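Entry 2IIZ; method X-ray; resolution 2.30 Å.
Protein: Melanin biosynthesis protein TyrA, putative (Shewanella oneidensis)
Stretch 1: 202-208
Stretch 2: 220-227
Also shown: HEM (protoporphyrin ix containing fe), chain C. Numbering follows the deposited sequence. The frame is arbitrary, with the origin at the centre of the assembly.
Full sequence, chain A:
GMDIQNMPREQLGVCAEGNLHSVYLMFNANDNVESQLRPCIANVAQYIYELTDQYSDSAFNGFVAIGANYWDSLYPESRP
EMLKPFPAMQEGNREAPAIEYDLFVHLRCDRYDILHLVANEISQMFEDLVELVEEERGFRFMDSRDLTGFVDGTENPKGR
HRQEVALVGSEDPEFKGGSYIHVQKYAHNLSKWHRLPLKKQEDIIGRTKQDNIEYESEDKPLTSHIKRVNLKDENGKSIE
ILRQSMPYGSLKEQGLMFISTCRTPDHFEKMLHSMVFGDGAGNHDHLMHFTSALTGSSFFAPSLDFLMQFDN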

# COMPACT_ATOMS: atom_id res chain seq x y z
N GLU A 202 -19.75 19.62 8.01
CA GLU A 202 -20.74 18.96 8.87
C GLU A 202 -22.13 19.00 8.23
O GLU A 202 -22.90 18.05 8.35
CB GLU A 202 -20.74 19.61 10.28
CG GLU A 202 -19.37 19.44 10.99
CD GLU A 202 -19.30 20.01 12.40
OE1 GLU A 202 -20.03 20.97 12.71
OE2 GLU A 202 -18.49 19.49 13.21
N ASP A 203 -22.43 20.11 7.54
CA ASP A 203 -23.72 20.30 6.88
C ASP A 203 -23.88 19.42 5.64
O ASP A 203 -24.99 19.14 5.21
CB ASP A 203 -23.89 21.77 6.47
CG ASP A 203 -24.43 22.66 7.60
OD1 ASP A 203 -24.52 22.22 8.77
OD2 ASP A 203 -24.77 23.83 7.29
N ILE A 204 -22.76 18.99 5.08
CA ILE A 204 -22.76 18.14 3.88
C ILE A 204 -22.97 16.66 4.26
O ILE A 204 -23.67 15.89 3.58
CB ILE A 204 -21.43 18.34 3.09
CG1 ILE A 204 -21.53 19.62 2.28
CG2 ILE A 204 -21.12 17.17 2.15
CD1 ILE A 204 -20.19 20.20 1.99
N ILE A 205 -22.37 16.27 5.37
CA ILE A 205 -22.56 14.91 5.87
C ILE A 205 -23.81 14.74 6.71
O ILE A 205 -24.46 13.72 6.61
CB ILE A 205 -21.30 14.42 6.56
CG1 ILE A 205 -20.29 14.12 5.45
CG2 ILE A 205 -21.58 13.15 7.41
CD1 ILE A 205 -18.92 14.28 5.87
N GLY A 206 -24.16 15.74 7.53
CA GLY A 206 -25.31 15.66 8.44
C GLY A 206 -24.94 15.10 9.82
O GLY A 206 -25.81 14.66 10.58
N ARG A 207 -23.64 15.12 10.14
CA ARG A 207 -23.16 14.79 11.47
C ARG A 207 -22.02 15.74 11.84
O ARG A 207 -21.37 16.28 10.94
CB ARG A 207 -22.67 13.34 11.51
CG ARG A 207 -23.71 12.34 11.04
CD ARG A 207 -23.16 10.94 11.05
NE ARG A 207 -23.10 10.40 12.39
CZ ARG A 207 -24.03 9.64 12.95
NH1 ARG A 207 -25.14 9.30 12.30
NH2 ARG A 207 -23.86 9.21 14.19
N THR A 208 -21.77 15.95 13.13
CA THR A 208 -20.59 16.73 13.55
C THR A 208 -19.35 15.89 13.29
O THR A 208 -19.41 14.67 13.35
CB THR A 208 -20.64 17.17 15.02
OG1 THR A 208 -20.68 16.03 15.88
CG2 THR A 208 -21.85 18.04 15.28
CHA HEM C . -23.52 7.06 6.01
CHB HEM C . -19.42 8.56 3.98
CHC HEM C . -20.78 6.79 -0.25
CHD HEM C . -24.60 4.80 1.85
C1A HEM C . -22.30 7.65 5.82
C2A HEM C . -21.57 8.40 6.82
C3A HEM C . -20.43 8.81 6.24
C4A HEM C . -20.42 8.33 4.88
CMA HEM C . -19.30 9.64 6.87
CAA HEM C . -22.04 8.65 8.28
CBA HEM C . -21.55 7.55 9.24
CGA HEM C . -22.38 6.30 9.11
O1A HEM C . -21.88 5.28 8.54
O2A HEM C . -23.55 6.29 9.58
C1B HEM C . -19.44 8.22 2.67
C2B HEM C . -18.41 8.55 1.71
C3B HEM C . -18.79 8.06 0.53
C4B HEM C . -20.07 7.41 0.72
CMB HEM C . -17.13 9.34 2.08
CAB HEM C . -18.09 8.11 -0.84
CBB HEM C . -17.37 9.16 -1.20
C1C HEM C . -21.94 6.12 -0.04
C2C HEM C . -22.70 5.48 -1.08
C3C HEM C . -23.77 4.92 -0.50
C4C HEM C . -23.69 5.20 0.92
CMC HEM C . -22.28 5.50 -2.55
CAC HEM C . -24.91 4.12 -1.16
CBC HEM C . -25.01 3.87 -2.47
C1D HEM C . -24.66 5.19 3.16
C2D HEM C . -25.64 4.73 4.11
C3D HEM C . -25.30 5.44 5.41
C4D HEM C . -24.15 6.25 5.11
CMD HEM C . -26.79 3.74 3.84
CAD HEM C . -26.02 5.34 6.76
CBD HEM C . -26.99 6.50 6.86
CGD HEM C . -27.96 6.34 8.01
O1D HEM C . -27.80 7.07 9.03
O2D HEM C . -28.89 5.50 7.88
NA HEM C . -21.57 7.62 4.64
NB HEM C . -20.45 7.52 2.04
NC HEM C . -22.56 5.94 1.18
ND HEM C . -23.80 6.08 3.78
FE HEM C . -22.17 6.98 2.87
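Stretch 2, residues 220-227: KPLTSHIK

The end of one helix meets the start of another here, and the free carbonyls of the first receive the amides of the second, at the very point where the H225 side chain binds heme iron. In the first turn of a helix, backbone NH groups lack the usual acceptors; in the last turn, carbonyl oxygens lack donors. Stretch 2 is placed so that each shortage answers the other. H225 N donates to I204 O at 2.7 Å with a nearly straight angle of 165°, and I226 N donates to I205 O at 3.3 Å, a longer bond whose acceptor is less surely placed.

The nearest CA pairs sit one residue back from these bonds: I204 CA lies 4.6 Å from S224 CA, and I205 CA lies 4.8 Å from H225 CA, so both chains advance together along the contact. Stretch 1 is helical through I205, and G206 N closes the last turn on E202 O at 2.8 Å. G206 then leaves the helix with phi/psi of 90/18. Glycine suits this place: at these angles a CB would be jammed against the preceding carbonyl oxygen. It would also point toward stretch 2, 3.4 Å from S224 OG and 3.6 Å from I226 CB.

Stretch 2 approaches through a type I turn from P221 to S224, closed by S224 N to P221 O at 3.0 Å. P221 opens the turn, and its ring packs on the end of the helix, with P221 CG 3.3 Å from D203 O. S224 occupies the N-cap position. Its OG donates to P221 O at 2.7 Å, bracing the turn, while its small side chain allows close approach: S224 CB is 3.5 Å from D203 O, and S224 CA makes a CA-H...O contact of 3.2 Å with I204 O. Beside it, a water donates to D203 O at 3.0 Å and lies 2.4 Å from T223 OG1, linking turn to helix.

Beyond the cap, the side chains reach the heme. The CA-to-CB bond of H225 points toward stretch 1, but the end of the side chain leads away, and NE2 of H225 binds HEM FE at 2.1 Å. I226 supplies apolar bulk: its CG1 lies 4.3 Å from I205 CG2 and 4.2 Å from R207 CG, and its CD1 comes within 3.3 Å of HEM CHA. R207 meets the same group at CD, which stands 3.8 Å from HEM CAA.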

# COMPACT_ATOMS: atom_id res chain seq x y z
N LYS A 220 -31.11 18.38 9.84
CA LYS A 220 -30.51 17.72 8.65
C LYS A 220 -30.91 18.45 7.37
O LYS A 220 -32.11 18.49 7.05
CB LYS A 220 -30.95 16.25 8.52
CG LYS A 220 -30.20 15.23 9.39
CD LYS A 220 -30.76 13.81 9.22
CE LYS A 220 -30.20 12.84 10.28
NZ LYS A 220 -30.38 11.40 9.93
N PRO A 221 -29.92 19.01 6.64
CA PRO A 221 -30.24 19.62 5.35
C PRO A 221 -30.63 18.58 4.32
O PRO A 221 -30.08 17.47 4.31
CB PRO A 221 -28.95 20.34 4.94
CG PRO A 221 -28.01 20.24 6.10
CD PRO A 221 -28.49 19.13 6.96
N LEU A 222 -31.58 18.93 3.46
CA LEU A 222 -32.08 17.99 2.45
C LEU A 222 -31.01 17.54 1.45
O LEU A 222 -31.17 16.54 0.77
CB LEU A 222 -33.30 18.58 1.73
CG LEU A 222 -34.65 18.33 2.44
CD1 LEU A 222 -34.63 18.75 3.91
CD2 LEU A 222 -35.79 19.05 1.70
N THR A 223 -29.91 18.30 1.38
CA THR A 223 -28.75 17.97 0.54
C THR A 223 -27.64 17.23 1.25
O THR A 223 -26.54 17.09 0.69
CB THR A 223 -28.12 19.26 -0.02
OG1 THR A 223 -27.85 20.15 1.07
CG2 THR A 223 -29.06 19.93 -1.03
N SER A 224 -27.88 16.76 2.47
CA SER A 224 -26.80 16.11 3.24
C SER A 224 -26.73 14.62 2.96
O SER A 224 -27.78 13.99 2.74
CB SER A 224 -27.00 16.34 4.74
OG SER A 224 -28.22 15.77 5.16
N HIS A 225 -25.52 14.06 2.97
CA HIS A 225 -25.33 12.63 2.67
C HIS A 225 -26.29 11.69 3.40
O HIS A 225 -26.88 10.82 2.78
CB HIS A 225 -23.88 12.19 2.97
CG HIS A 225 -23.55 10.83 2.44
ND1 HIS A 225 -23.97 10.39 1.21
CD2 HIS A 225 -22.83 9.82 2.98
CE1 HIS A 225 -23.53 9.16 1.01
NE2 HIS A 225 -22.83 8.79 2.07
N ILE A 226 -26.44 11.89 4.71
CA ILE A 226 -27.23 10.99 5.60
C ILE A 226 -28.75 11.16 5.42
O ILE A 226 -29.54 10.24 5.74
CB ILE A 226 -26.90 11.28 7.11
CG1 ILE A 226 -25.41 11.19 7.36
CG2 ILE A 226 -27.55 10.32 8.04
CD1 ILE A 226 -24.77 10.03 6.72
N LYS A 227 -29.17 12.32 4.94
CA LYS A 227 -30.58 12.56 4.68
C LYS A 227 -30.94 11.81 3.42
O LYS A 227 -32.01 11.24 3.30
CB LYS A 227 -30.84 14.07 4.52
CG LYS A 227 -32.32 14.46 4.33
CD LYS A 227 -33.20 13.93 5.45
CE LYS A 227 -34.53 14.66 5.50
NZ LYS A 227 -35.36 14.23 6.68
O HOH W 1 -25.89 19.99 2.50